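NAD(FAD)-dependent dehydrogenase, NirB-family (N-terminal domain) (Clostridium acetobutylicum, PDB 3KLJ) uses its FAD to pass electrons from NADH to rubredoxin, an intermediate step in the chains that scavenge dioxygen in an anaerobic bacterium. Local coordinates at residues Ser9-Gly18 against Ala28-Asn39; Ile110-Val121 against Thr225-Ile236. All blocks are in the same frame, centred on the assembly; numbering follows the deposited sequence. Where two conformers were deposited one is given.

Interaction 1 of 2, residues Ser9-Gly18 against Ala28-Asn39; sequences STKILILGAG and ALGKCDDITMIN. With FAD (flavin-adenine dinucleotide), chain B.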
loop_
_atom_site.group_PDB
_atom_site.type_symbol
_atom_site.label_atom_id
_atom_site.label_comp_id
_atom_site.label_asym_id
_atom_site.label_seq_id
_atom_site.Cartn_x
_atom_site.Cartn_y
_atom_site.Cartn_z
ATOM N N SER A 9 -30.737 -10.271 -0.166
ATOM C CA SER A 9 -29.883 -11.450 -0.265
ATOM C C SER A 9 -29.316 -11.589 -1.677
ATOM O O SER A 9 -30.029 -11.369 -2.659
ATOM C CB SER A 9 -30.656 -12.714 0.118
ATOM O OG SER A 9 -31.445 -13.179 -0.959
ATOM N N THR A 10 -28.035 -11.945 -1.768
ATOM C CA THR A 10 -27.343 -12.108 -3.053
ATOM C C THR A 10 -26.523 -13.390 -3.077
ATOM O O THR A 10 -26.358 -14.034 -2.042
ATOM C CB THR A 10 -26.394 -10.916 -3.366
ATOM O OG1 THR A 10 -25.547 -10.652 -2.237
ATOM C CG2 THR A 10 -27.190 -9.681 -3.689
ATOM N N LYS A 11 -26.027 -13.762 -4.259
ATOM C CA LYS A 11 -25.129 -14.906 -4.402
ATOM C C LYS A 11 -23.742 -14.524 -3.871
ATOM O O LYS A 11 -23.254 -15.099 -2.890
ATOM C CB LYS A 11 -25.036 -15.354 -5.870
ATOM C CG LYS A 11 -26.068 -16.393 -6.336
ATOM C CD LYS A 11 -27.470 -15.824 -6.446
ATOM C CE LYS A 11 -28.243 -16.459 -7.598
ATOM N NZ LYS A 11 -28.204 -17.948 -7.556
ATOM N N ILE A 12 -23.124 -13.539 -4.527
ATOM C CA ILE A 12 -21.794 -13.058 -4.149
ATOM C C ILE A 12 -21.875 -11.692 -3.484
ATOM O O ILE A 12 -22.300 -10.702 -4.105
ATOM C CB ILE A 12 -20.835 -12.992 -5.361
ATOM C CG1 ILE A 12 -20.834 -14.333 -6.111
ATOM C CG2 ILE A 12 -19.431 -12.560 -4.918
ATOM C CD1 ILE A 12 -19.702 -14.482 -7.064
ATOM N N LEU A 13 -21.481 -11.665 -2.214
ATOM C CA LEU A 13 -21.369 -10.437 -1.451
ATOM C C LEU A 13 -19.908 -10.030 -1.384
ATOM O O LEU A 13 -19.061 -10.809 -0.947
ATOM C CB LEU A 13 -21.876 -10.630 -0.027
ATOM C CG LEU A 13 -22.746 -9.531 0.586
ATOM C CD1 LEU A 13 -22.517 -9.396 2.092
ATOM C CD2 LEU A 13 -22.615 -8.188 -0.127
ATOM N N ILE A 14 -19.632 -8.805 -1.820
ATOM C CA ILE A 14 -18.286 -8.252 -1.777
ATOM C C ILE A 14 -18.229 -7.126 -0.748
ATOM O O ILE A 14 -18.886 -6.083 -0.899
ATOM C CB ILE A 14 -17.831 -7.780 -3.177
ATOM C CG1 ILE A 14 -17.718 -8.982 -4.120
ATOM C CG2 ILE A 14 -16.496 -7.040 -3.109
ATOM C CD1 ILE A 14 -17.490 -8.604 -5.558
ATOM N N LEU A 15 -17.442 -7.355 0.298
ATOM C CA LEU A 15 -17.298 -6.425 1.404
ATOM C C LEU A 15 -16.095 -5.505 1.173
ATOM O O LEU A 15 -14.940 -5.888 1.415
ATOM C CB LEU A 15 -17.167 -7.215 2.712
ATOM C CG LEU A 15 -17.567 -6.566 4.036
ATOM C CD1 LEU A 15 -17.709 -7.630 5.161
ATOM C CD2 LEU A 15 -16.575 -5.467 4.436
ATOM N N GLY A 16 -16.387 -4.295 0.697
ATOM C CA GLY A 16 -15.388 -3.301 0.336
ATOM C C GLY A 16 -15.302 -3.131 -1.172
ATOM O O GLY A 16 -15.189 -4.117 -1.906
ATOM N N ALA A 17 -15.348 -1.885 -1.642
ATOM C CA ALA A 17 -15.288 -1.608 -3.072
ATOM C C ALA A 17 -14.070 -0.748 -3.446
ATOM O O ALA A 17 -14.193 0.386 -3.905
ATOM C CB ALA A 17 -16.596 -0.988 -3.555
ATOM N N GLY A 18 -12.889 -1.303 -3.214
ATOM C CA GLY A 18 -11.659 -0.731 -3.718
ATOM C C GLY A 18 -11.209 -1.591 -4.883
ATOM O O GLY A 18 -12.008 -2.367 -5.429
ATOM N N ALA A 28 -16.076 -12.346 -11.226
ATOM C CA ALA A 28 -17.352 -13.052 -11.039
ATOM C C ALA A 28 -18.326 -12.879 -12.212
ATOM O O ALA A 28 -19.251 -13.682 -12.375
ATOM C CB ALA A 28 -18.011 -12.599 -9.738
ATOM N N LEU A 29 -18.121 -11.827 -13.011
ATOM C CA LEU A 29 -18.989 -11.503 -14.159
ATOM C C LEU A 29 -19.119 -12.624 -15.182
ATOM O O LEU A 29 -18.140 -13.298 -15.511
ATOM C CB LEU A 29 -18.496 -10.243 -14.877
ATOM C CG LEU A 29 -19.225 -8.935 -14.597
ATOM C CD1 LEU A 29 -18.456 -7.771 -15.211
ATOM C CD2 LEU A 29 -20.654 -8.996 -15.145
ATOM N N GLY A 30 -20.335 -12.807 -15.682
ATOM C CA GLY A 30 -20.636 -13.864 -16.645
ATOM C C GLY A 30 -20.755 -15.227 -15.990
ATOM O O GLY A 30 -21.611 -16.029 -16.371
ATOM N N LYS A 31 -19.903 -15.485 -15.001
ATOM C CA LYS A 31 -19.884 -16.765 -14.309
ATOM C C LYS A 31 -20.988 -16.835 -13.242
ATOM O O LYS A 31 -21.720 -17.826 -13.170
ATOM C CB LYS A 31 -18.500 -17.038 -13.710
ATOM C CG LYS A 31 -17.353 -16.461 -14.521
ATOM C CD LYS A 31 -16.020 -17.110 -14.200
ATOM C CE LYS A 31 -15.026 -16.791 -15.314
ATOM N NZ LYS A 31 -13.860 -17.712 -15.333
ATOM N N CYS A 32 -21.080 -15.797 -12.409
ATOM C CA CYS A 32 -22.194 -15.665 -11.467
ATOM C C CYS A 32 -23.070 -14.493 -11.861
ATOM O O CYS A 32 -22.607 -13.527 -12.473
ATOM C CB CYS A 32 -21.720 -15.534 -10.019
ATOM S SG CYS A 32 -22.242 -16.910 -8.960
ATOM N N ASP A 33 -24.357 -14.586 -11.540
ATOM C CA ASP A 33 -25.330 -13.605 -12.054
ATOM C C ASP A 33 -25.993 -12.701 -11.003
ATOM O O ASP A 33 -26.966 -12.002 -11.308
ATOM C CB ASP A 33 -26.393 -14.306 -12.926
ATOM C CG ASP A 33 -27.321 -15.214 -12.122
ATOM O OD1 ASP A 33 -26.958 -15.615 -10.992
ATOM O OD2 ASP A 33 -28.422 -15.531 -12.628
ATOM N N ASP A 34 -25.470 -12.717 -9.779
ATOM C CA ASP A 34 -26.047 -11.949 -8.682
ATOM C C ASP A 34 -24.939 -11.469 -7.737
ATOM O O ASP A 34 -24.618 -12.129 -6.740
ATOM C CB ASP A 34 -27.083 -12.803 -7.940
ATOM C CG ASP A 34 -27.849 -12.029 -6.879
ATOM O OD1 ASP A 34 -27.708 -10.792 -6.789
ATOM O OD2 ASP A 34 -28.608 -12.673 -6.127
ATOM N N ILE A 35 -24.376 -10.307 -8.070
ATOM C CA ILE A 35 -23.225 -9.735 -7.368
ATOM C C ILE A 35 -23.578 -8.398 -6.711
ATOM O O ILE A 35 -24.097 -7.477 -7.369
ATOM C CB ILE A 35 -22.042 -9.504 -8.346
ATOM C CG1 ILE A 35 -21.770 -10.752 -9.194
ATOM C CG2 ILE A 35 -20.783 -9.048 -7.599
ATOM C CD1 ILE A 35 -21.164 -10.422 -10.560
ATOM N N THR A 36 -23.270 -8.292 -5.421
ATOM C CA THR A 36 -23.460 -7.058 -4.658
ATOM C C THR A 36 -22.176 -6.630 -3.965
ATOM O O THR A 36 -21.519 -7.439 -3.308
ATOM C CB THR A 36 -24.559 -7.238 -3.597
ATOM O OG1 THR A 36 -25.776 -7.576 -4.253
ATOM C CG2 THR A 36 -24.781 -5.967 -2.795
ATOM N N MET A 37 -21.839 -5.352 -4.106
ATOM C CA MET A 37 -20.681 -4.764 -3.457
ATOM C C MET A 37 -21.120 -3.758 -2.410
ATOM O O MET A 37 -21.940 -2.877 -2.692
ATOM C CB MET A 37 -19.811 -4.040 -4.478
ATOM C CG MET A 37 -19.413 -4.863 -5.686
ATOM S SD MET A 37 -18.309 -3.910 -6.752
ATOM C CE MET A 37 -16.798 -4.075 -5.791
ATOM N N ILE A 38 -20.563 -3.890 -1.209
ATOM C CA ILE A 38 -20.770 -2.927 -0.137
ATOM C C ILE A 38 -19.551 -2.007 -0.057
ATOM O O ILE A 38 -18.431 -2.497 0.002
ATOM C CB ILE A 38 -20.948 -3.647 1.223
ATOM C CG1 ILE A 38 -22.163 -4.581 1.184
ATOM C CG2 ILE A 38 -21.078 -2.636 2.366
ATOM C CD1 ILE A 38 -22.101 -5.701 2.215
ATOM N N ASN A 39 -19.750 -0.688 -0.065
ATOM C CA ASN A 39 -18.616 0.237 0.125
ATOM C C ASN A 39 -18.880 1.372 1.098
ATOM O O ASN A 39 -19.892 2.062 0.990
ATOM C CB ASN A 39 -18.121 0.801 -1.207
ATOM C CG ASN A 39 -16.700 1.379 -1.117
ATOM O OD1 ASN A 39 -15.758 0.749 -0.595
ATOM N ND2 ASN A 39 -16.546 2.582 -1.634
HETATM P PA FAD B . -8.707 -0.458 -0.536
HETATM O O1A FAD B . -8.384 0.165 0.796
HETATM O O2A FAD B . -8.146 0.323 -1.699
HETATM O O5B FAD B . -10.289 -0.606 -0.687
HETATM C C5B FAD B . -11.069 -1.168 0.353
HETATM C C4B FAD B . -12.429 -0.469 0.399
HETATM O O4B FAD B . -13.265 -1.111 1.360
HETATM C C3B FAD B . -12.288 0.985 0.842
HETATM O O3B FAD B . -12.972 1.819 -0.079
HETATM C C2B FAD B . -12.926 1.043 2.218
HETATM O O2B FAD B . -13.622 2.249 2.441
HETATM C C1B FAD B . -13.887 -0.136 2.180
HETATM N N9A FAD B . -14.205 -0.684 3.511
HETATM C C8A FAD B . -13.377 -0.776 4.598
HETATM N N7A FAD B . -14.065 -1.344 5.616
HETATM C C5A FAD B . -15.316 -1.624 5.197
HETATM C C6A FAD B . -16.416 -2.196 5.837
HETATM N N6A FAD B . -16.425 -2.326 7.164
HETATM N N1A FAD B . -17.596 -2.347 5.128
HETATM C C2A FAD B . -17.686 -1.940 3.810
HETATM N N3A FAD B . -16.594 -1.364 3.189
HETATM C C4A FAD B . -15.421 -1.212 3.872
HETATM N N1 FAD B . 0.250 0.540 -3.991
HETATM C C2 FAD B . 1.219 0.226 -4.920
HETATM O O2 FAD B . 1.370 -0.935 -5.261
HETATM N N3 FAD B . 1.999 1.210 -5.491
HETATM C C4 FAD B . 1.825 2.523 -5.120
HETATM O O4 FAD B . 2.549 3.377 -5.639
HETATM C C4X FAD B . 0.854 2.857 -4.166
HETATM N N5 FAD B . 0.651 4.175 -3.782
HETATM C C5X FAD B . -0.312 4.496 -2.844
HETATM C C6 FAD B . -0.506 5.829 -2.457
HETATM C C7 FAD B . -1.497 6.139 -1.512
HETATM C C7M FAD B . -1.709 7.564 -1.092
HETATM C C8 FAD B . -2.276 5.126 -0.953
HETATM C C8M FAD B . -3.342 5.430 0.070
HETATM C C9 FAD B . -2.073 3.806 -1.338
HETATM C C9A FAD B . -1.096 3.486 -2.286
HETATM N N10 FAD B . -0.904 2.161 -2.673
HETATM C C10 FAD B . 0.065 1.850 -3.609
HETATM C "C1'" FAD B . -1.724 1.074 -2.061
HETATM C "C2'" FAD B . -2.886 0.653 -2.935
HETATM O "O2'" FAD B . -3.779 1.743 -3.045
HETATM C "C3'" FAD B . -3.558 -0.521 -2.251
HETATM O "O3'" FAD B . -2.682 -1.633 -2.251
HETATM C "C4'" FAD B . -4.860 -0.937 -2.915
HETATM O "O4'" FAD B . -5.761 0.161 -2.975
HETATM C "C5'" FAD B . -5.495 -2.037 -2.075
HETATM O "O5'" FAD B . -6.780 -2.269 -2.594
HETATM P P FAD B . -7.880 -2.969 -1.685
HETATM O O1P FAD B . -9.145 -3.149 -2.509
HETATM O O2P FAD B . -7.354 -4.242 -1.069
HETATM O O3P FAD B . -8.127 -1.956 -0.452
HETATM O O HOH W 1 -14.057 3.113 -3.215
#

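Interaction 2 of 2, residues Ile110-Val121 against Thr225-Ile236; sequences IASGSIANKIKV and TAVGVKPNLDFI. With FAD (flavin-adenine dinucleotide), chain B.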
loop_
_atom_site.group_PDB
_atom_site.type_symbol
_atom_site.label_atom_id
_atom_site.label_comp_id
_atom_site.label_asym_id
_atom_site.label_seq_id
_atom_site.Cartn_x
_atom_site.Cartn_y
_atom_site.Cartn_z
ATOM N N ILE A 110 -14.230 -10.799 1.361
ATOM C CA ILE A 110 -13.788 -9.662 2.185
ATOM C C ILE A 110 -12.621 -8.922 1.521
ATOM O O ILE A 110 -11.511 -9.464 1.372
ATOM C CB ILE A 110 -13.392 -10.106 3.621
ATOM C CG1 ILE A 110 -14.554 -10.826 4.303
ATOM C CG2 ILE A 110 -12.937 -8.900 4.450
ATOM C CD1 ILE A 110 -14.163 -11.565 5.607
ATOM N N ALA A 111 -12.881 -7.675 1.136
ATOM C CA ALA A 111 -11.918 -6.860 0.409
ATOM C C ALA A 111 -11.880 -5.446 1.020
ATOM O O ALA A 111 -11.971 -4.439 0.320
ATOM C CB ALA A 111 -12.295 -6.824 -1.077
ATOM N N SER A 112 -11.750 -5.397 2.344
ATOM C CA SER A 112 -11.934 -4.159 3.111
ATOM C C SER A 112 -10.653 -3.332 3.249
ATOM O O SER A 112 -10.633 -2.340 3.971
ATOM C CB SER A 112 -12.486 -4.490 4.494
ATOM O OG SER A 112 -11.649 -5.446 5.126
ATOM N N GLY A 113 -9.588 -3.735 2.558
ATOM C CA GLY A 113 -8.370 -2.927 2.488
ATOM C C GLY A 113 -7.687 -2.579 3.807
ATOM O O GLY A 113 -7.623 -3.401 4.728
ATOM N N SER A 114 -7.163 -1.359 3.884
ATOM C CA SER A 114 -6.348 -0.942 5.019
ATOM C C SER A 114 -6.888 0.294 5.730
ATOM O O SER A 114 -7.763 0.988 5.222
ATOM C CB SER A 114 -4.901 -0.666 4.566
ATOM O OG SER A 114 -4.311 -1.832 4.023
ATOM N N ILE A 115 -6.318 0.560 6.902
ATOM C CA ILE A 115 -6.619 1.741 7.683
ATOM C C ILE A 115 -5.290 2.367 8.142
ATOM O O ILE A 115 -4.389 1.666 8.600
ATOM C CB ILE A 115 -7.578 1.436 8.873
ATOM C CG1 ILE A 115 -7.998 2.740 9.577
ATOM C CG2 ILE A 115 -6.969 0.410 9.854
ATOM C CD1 ILE A 115 -9.319 2.632 10.372
ATOM N N ALA A 116 -5.177 3.682 7.986
ATOM C CA ALA A 116 -3.967 4.406 8.359
ATOM C C ALA A 116 -3.700 4.292 9.857
ATOM O O ALA A 116 -4.630 4.396 10.667
ATOM C CB ALA A 116 -4.077 5.860 7.947
ATOM N N ASN A 117 -2.438 4.048 10.212
ATOM C CA ASN A 117 -2.004 4.101 11.600
ATOM C C ASN A 117 -2.160 5.517 12.141
ATOM O O ASN A 117 -1.751 6.485 11.502
ATOM C CB ASN A 117 -0.544 3.672 11.745
ATOM C CG ASN A 117 -0.318 2.217 11.382
ATOM O OD1 ASN A 117 -1.140 1.344 11.674
ATOM N ND2 ASN A 117 0.812 1.948 10.739
ATOM N N LYS A 118 -2.766 5.633 13.313
ATOM C CA LYS A 118 -2.960 6.933 13.937
ATOM C C LYS A 118 -1.982 7.121 15.080
ATOM O O LYS A 118 -1.888 6.278 15.971
ATOM C CB LYS A 118 -4.407 7.109 14.410
ATOM C CG LYS A 118 -5.318 7.802 13.392
ATOM C CD LYS A 118 -5.862 6.831 12.353
ATOM C CE LYS A 118 -6.505 7.543 11.162
ATOM N NZ LYS A 118 -7.019 6.556 10.151
ATOM N N ILE A 119 -1.232 8.216 15.023
ATOM C CA ILE A 119 -0.348 8.606 16.114
ATOM C C ILE A 119 -0.727 9.985 16.656
ATOM O O ILE A 119 -1.329 10.800 15.954
ATOM C CB ILE A 119 1.134 8.605 15.696
ATOM C CG1 ILE A 119 1.354 9.489 14.462
ATOM C CG2 ILE A 119 1.629 7.169 15.462
ATOM C CD1 ILE A 119 2.766 10.023 14.334
ATOM N N LYS A 120 -0.383 10.232 17.914
ATOM C CA LYS A 120 -0.553 11.550 18.506
ATOM C C LYS A 120 0.648 12.417 18.132
ATOM O O LYS A 120 1.791 11.962 18.204
ATOM C CB LYS A 120 -0.676 11.432 20.023
ATOM C CG LYS A 120 -1.695 12.365 20.642
ATOM C CD LYS A 120 -3.102 11.793 20.513
ATOM C CE LYS A 120 -3.995 12.304 21.625
ATOM N NZ LYS A 120 -5.310 11.607 21.631
ATOM N N VAL A 121 0.380 13.645 17.695
ATOM C CA VAL A 121 1.428 14.606 17.345
ATOM C C VAL A 121 1.292 15.837 18.243
ATOM O O VAL A 121 0.256 16.505 18.209
ATOM C CB VAL A 121 1.336 15.053 15.862
ATOM C CG1 VAL A 121 2.387 16.121 15.544
ATOM C CG2 VAL A 121 1.476 13.866 14.921
ATOM N N THR A 225 0.233 12.812 8.828
ATOM C CA THR A 225 1.002 11.658 9.269
ATOM C C THR A 225 0.964 10.591 8.184
ATOM O O THR A 225 -0.093 10.280 7.649
ATOM C CB THR A 225 0.514 11.112 10.630
ATOM O OG1 THR A 225 -0.906 10.907 10.591
ATOM C CG2 THR A 225 0.868 12.094 11.751
ATOM N N ALA A 226 2.138 10.092 7.825
ATOM C CA ALA A 226 2.299 9.029 6.841
ATOM C C ALA A 226 3.146 7.978 7.548
ATOM O O ALA A 226 4.360 7.887 7.341
ATOM C CB ALA A 226 3.005 9.570 5.586
ATOM N N VAL A 227 2.492 7.218 8.419
ATOM C CA VAL A 227 3.171 6.307 9.340
ATOM C C VAL A 227 2.674 4.871 9.152
ATOM O O VAL A 227 2.607 4.079 10.093
ATOM C CB VAL A 227 3.032 6.773 10.825
ATOM C CG1 VAL A 227 3.929 7.966 11.093
ATOM C CG2 VAL A 227 1.582 7.099 11.166
ATOM N N GLY A 228 2.325 4.547 7.917
ATOM C CA GLY A 228 1.968 3.198 7.575
ATOM C C GLY A 228 0.498 2.923 7.791
ATOM O O GLY A 228 -0.280 3.796 8.201
ATOM N N VAL A 229 0.147 1.668 7.562
ATOM C CA VAL A 229 -1.213 1.263 7.303
ATOM C C VAL A 229 -1.341 -0.180 7.801
ATOM O O VAL A 229 -0.344 -0.899 7.834
ATOM C CB VAL A 229 -1.438 1.439 5.760
ATOM C CG1 VAL A 229 -1.917 0.196 5.063
ATOM C CG2 VAL A 229 -2.247 2.701 5.436
ATOM N N LYS A 230 -2.542 -0.583 8.235
ATOM C CA LYS A 230 -2.823 -1.975 8.642
ATOM C C LYS A 230 -4.140 -2.480 8.039
ATOM O O LYS A 230 -5.060 -1.687 7.815
ATOM C CB LYS A 230 -2.941 -2.090 10.175
ATOM C CG LYS A 230 -1.644 -1.953 10.955
ATOM C CD LYS A 230 -1.899 -2.231 12.450
ATOM C CE LYS A 230 -0.635 -2.132 13.275
ATOM N NZ LYS A 230 -0.194 -0.725 13.470
ATOM N N PRO A 231 -4.253 -3.797 7.800
ATOM C CA PRO A 231 -5.530 -4.365 7.377
ATOM C C PRO A 231 -6.717 -3.859 8.201
ATOM O O PRO A 231 -6.659 -3.802 9.420
ATOM C CB PRO A 231 -5.319 -5.863 7.612
ATOM C CG PRO A 231 -3.874 -6.049 7.219
ATOM C CD PRO A 231 -3.192 -4.830 7.826
ATOM N N ASN A 232 -7.777 -3.473 7.506
ATOM C CA ASN A 232 -8.984 -2.964 8.135
ATOM C C ASN A 232 -9.955 -4.135 8.313
ATOM O O ASN A 232 -10.646 -4.516 7.370
ATOM C CB ASN A 232 -9.565 -1.863 7.243
ATOM C CG ASN A 232 -10.635 -1.026 7.930
ATOM O OD1 ASN A 232 -11.110 -1.345 9.017
ATOM N ND2 ASN A 232 -11.024 0.058 7.273
ATOM N N LEU A 233 -9.996 -4.699 9.524
ATOM C CA LEU A 233 -10.714 -5.958 9.755
ATOM C C LEU A 233 -11.443 -6.090 11.106
ATOM O O LEU A 233 -11.758 -7.210 11.523
ATOM C CB LEU A 233 -9.756 -7.152 9.549
ATOM C CG LEU A 233 -8.379 -7.102 10.246
ATOM C CD1 LEU A 233 -8.517 -7.060 11.784
ATOM C CD2 LEU A 233 -7.482 -8.271 9.826
ATOM N N ASP A 234 -11.740 -4.975 11.776
ATOM C CA ASP A 234 -12.415 -5.004 13.081
ATOM C C ASP A 234 -13.742 -5.763 13.050
ATOM O O ASP A 234 -14.126 -6.391 14.033
ATOM C CB ASP A 234 -12.646 -3.589 13.618
ATOM C CG ASP A 234 -12.987 -3.580 15.099
ATOM O OD1 ASP A 234 -12.204 -4.151 15.887
ATOM O OD2 ASP A 234 -14.033 -3.011 15.475
ATOM N N PHE A 235 -14.441 -5.704 11.913
ATOM C CA PHE A 235 -15.740 -6.388 11.744
ATOM C C PHE A 235 -15.691 -7.930 11.822
ATOM O O PHE A 235 -16.735 -8.570 11.857
ATOM C CB PHE A 235 -16.427 -5.947 10.443
ATOM C CG PHE A 235 -15.584 -6.153 9.224
ATOM C CD1 PHE A 235 -14.758 -5.143 8.765
ATOM C CD2 PHE A 235 -15.600 -7.372 8.547
ATOM C CE1 PHE A 235 -13.948 -5.339 7.641
ATOM C CE2 PHE A 235 -14.794 -7.576 7.429
ATOM C CZ PHE A 235 -13.976 -6.560 6.975
ATOM N N ILE A 236 -14.499 -8.529 11.836
ATOM C CA ILE A 236 -14.397 -9.994 11.999
ATOM C C ILE A 236 -14.283 -10.436 13.461
ATOM O O ILE A 236 -14.324 -11.632 13.742
ATOM C CB ILE A 236 -13.214 -10.643 11.177
ATOM C CG1 ILE A 236 -11.853 -10.381 11.850
ATOM C CG2 ILE A 236 -13.261 -10.222 9.714
ATOM C CD1 ILE A 236 -10.711 -11.282 11.358
HETATM P PA FAD B . -8.707 -0.458 -0.536
HETATM O O1A FAD B . -8.384 0.165 0.796
HETATM O O2A FAD B . -8.146 0.323 -1.699
HETATM O O5B FAD B . -10.289 -0.606 -0.687
HETATM C C5B FAD B . -11.069 -1.168 0.353
HETATM C C4B FAD B . -12.429 -0.469 0.399
HETATM O O4B FAD B . -13.265 -1.111 1.360
HETATM C C3B FAD B . -12.288 0.985 0.842
HETATM O O3B FAD B . -12.972 1.819 -0.079
HETATM C C2B FAD B . -12.926 1.043 2.218
HETATM O O2B FAD B . -13.622 2.249 2.441
HETATM C C1B FAD B . -13.887 -0.136 2.180
HETATM N N9A FAD B . -14.205 -0.684 3.511
HETATM C C8A FAD B . -13.377 -0.776 4.598
HETATM N N7A FAD B . -14.065 -1.344 5.616
HETATM C C5A FAD B . -15.316 -1.624 5.197
HETATM C C6A FAD B . -16.416 -2.196 5.837
HETATM N N6A FAD B . -16.425 -2.326 7.164
HETATM N N1A FAD B . -17.596 -2.347 5.128
HETATM C C2A FAD B . -17.686 -1.940 3.810
HETATM N N3A FAD B . -16.594 -1.364 3.189
HETATM C C4A FAD B . -15.421 -1.212 3.872
HETATM N N1 FAD B . 0.250 0.540 -3.991
HETATM C C2 FAD B . 1.219 0.226 -4.920
HETATM O O2 FAD B . 1.370 -0.935 -5.261
HETATM N N3 FAD B . 1.999 1.210 -5.491
HETATM C C4 FAD B . 1.825 2.523 -5.120
HETATM O O4 FAD B . 2.549 3.377 -5.639
HETATM C C4X FAD B . 0.854 2.857 -4.166
HETATM N N5 FAD B . 0.651 4.175 -3.782
HETATM C C5X FAD B . -0.312 4.496 -2.844
HETATM C C6 FAD B . -0.506 5.829 -2.457
HETATM C C7 FAD B . -1.497 6.139 -1.512
HETATM C C7M FAD B . -1.709 7.564 -1.092
HETATM C C8 FAD B . -2.276 5.126 -0.953
HETATM C C8M FAD B . -3.342 5.430 0.070
HETATM C C9 FAD B . -2.073 3.806 -1.338
HETATM C C9A FAD B . -1.096 3.486 -2.286
HETATM N N10 FAD B . -0.904 2.161 -2.673
HETATM C C10 FAD B . 0.065 1.850 -3.609
HETATM C "C1'" FAD B . -1.724 1.074 -2.061
HETATM C "C2'" FAD B . -2.886 0.653 -2.935
HETATM O "O2'" FAD B . -3.779 1.743 -3.045
HETATM C "C3'" FAD B . -3.558 -0.521 -2.251
HETATM O "O3'" FAD B . -2.682 -1.633 -2.251
HETATM C "C4'" FAD B . -4.860 -0.937 -2.915
HETATM O "O4'" FAD B . -5.761 0.161 -2.975
HETATM C "C5'" FAD B . -5.495 -2.037 -2.075
HETATM O "O5'" FAD B . -6.780 -2.269 -2.594
HETATM P P FAD B . -7.880 -2.969 -1.685
HETATM O O1P FAD B . -9.145 -3.149 -2.509
HETATM O O2P FAD B . -7.354 -4.242 -1.069
HETATM O O3P FAD B . -8.127 -1.956 -0.452
HETATM O O HOH W 2 -10.102 0.244 4.276
HETATM O O HOH W 3 1.896 -1.007 10.386
HETATM O O HOH W 4 -1.809 8.277 9.705
#

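Interaction 1 of 2, residues Ser9-Gly18 against Ala28-Asn39
Ile38 and Leu13 lie against each other on one face of a parallel sheet, where the short strands 12-15 and 35-38 are joined through helix 19-28 as the first beta-alpha-beta unit of a Rossmann-type FAD-binding domain. The methyl Ile38 CD1 reaches Leu13 CD2 at 3.5 Å, tight for two carbons. The other branch of Ile38 faces the cofactor: with CG1 beside the backbone N (chi1 -60°), CG2 is turned toward the adenine and meets FAD C2A at 3.8 Å. The backbone of Ile38 is gripped at both ends, its N donating a hydrogen bond to Ile14 O and its O accepting one from Gly16 N, so the pairing runs on into the glycine-rich turn.

Asp34 starts the pairing at the far end of the strands. Its carbonyl oxygen receives a nearly straight bond from Ile12 N (3.0 Å) and a weak one from Lys11 N, while its carboxylate is held by a salt bridge from OD1 to Lys78 of the neighbouring strand 78-80.

Ile12 occupies the opposite face from Leu13. Its CD1 comes within 3.7 Å of Ala28 CB, at the end of the connecting helix, and also touches Cys32, the disulfide partner of Cys292. Farther along this face, Ile14 and Met37 run side by side in the same direction, and Met37 CE touches Ala17 CB.

Next to Ile38 in the chain, Asn39, an FAD-binding residue, turns its amide back over Ala17: OD1 accepts a hydrogen bond from Ala17 N at 2.9 Å, the donor standing 47° above the carbonyl plane, and the same oxygen lies 3.0 Å from the ribose hydroxyl FAD O3B.

Interaction 2 of 2, residues Ile110-Val121 against Thr225-Ile236
Asn232 ND2, Ser112 O and Ser114 O together hold one water molecule. The water donates to Ser112 O at 2.7 Å and to Ser114 O at 2.6 Å, and accepts from Asn232 ND2. A direct bond reinforces this bridge: Ser112 OG donates to Asn232 O at 2.6 Å, nearly in line with the carbonyl. Ser112 reaches it with OG placed between its own backbone N and carbonyl carbon (chi1 54°), which also brings OG to the edge of the Phe235 ring. Ile110 CG2 meets the same ring near its plane, 3.6 Å from Phe235 CZ, and Phe235 CD1 lies near the adenine amino group N6A of FAD.

Between these groups and Asn117, strands 114-116 and 229-231 form a two-stranded antiparallel ribbon. Its two strands lie where the chain passes from the FAD-binding to the NADH-binding domain and back, the double connection characteristic of the glutathione reductase fold. Ile115 and Lys230 are its hydrogen-bonded pair, each N bound to the other's O. Ser114 OG is hydrogen-bonded to Asp265, a residue that itself binds FAD.

Asn117 fastens the end of the ribbon with both halves of its amide. ND2 donates to Val227 O at 2.9 Å in a straight bond (179°) that lies in the amide plane, fixing the rotation of the group. OD1 accepts from Lys230 NZ, also at 2.9 Å, but from 53° above the carbonyl plane; the lysine chain runs extended past the amide and bends only at its last torsion. Farther on, Ile119 CD1 and Val227 CG1 meet tip to tip at 4.0 Å.

In the fold
Both segments of interaction 1 precede those of interaction 2 in the chain, and their centres lie 24 Å apart. Interaction 1 lies in the five-stranded parallel sheet of the FAD-binding domain, and interaction 2 joins it only through Ile110, the last residue of strand 107-110, which lies next to strand 12-15; its own strands form a separate two-stranded ribbon. Where the two meet, Leu15 O and Ala111 N are 2.7 Å apart, a probable hydrogen bond, and Leu15 CD1 packs on Phe235 CE2. Both touch FAD: 9-18 with 28-39 meets its adenosine part, and 110-121 with 225-236 borders the adenine and the pyrophosphate. One thus builds the dinucleotide-binding fold, while the other ties it to the NADH-binding domain.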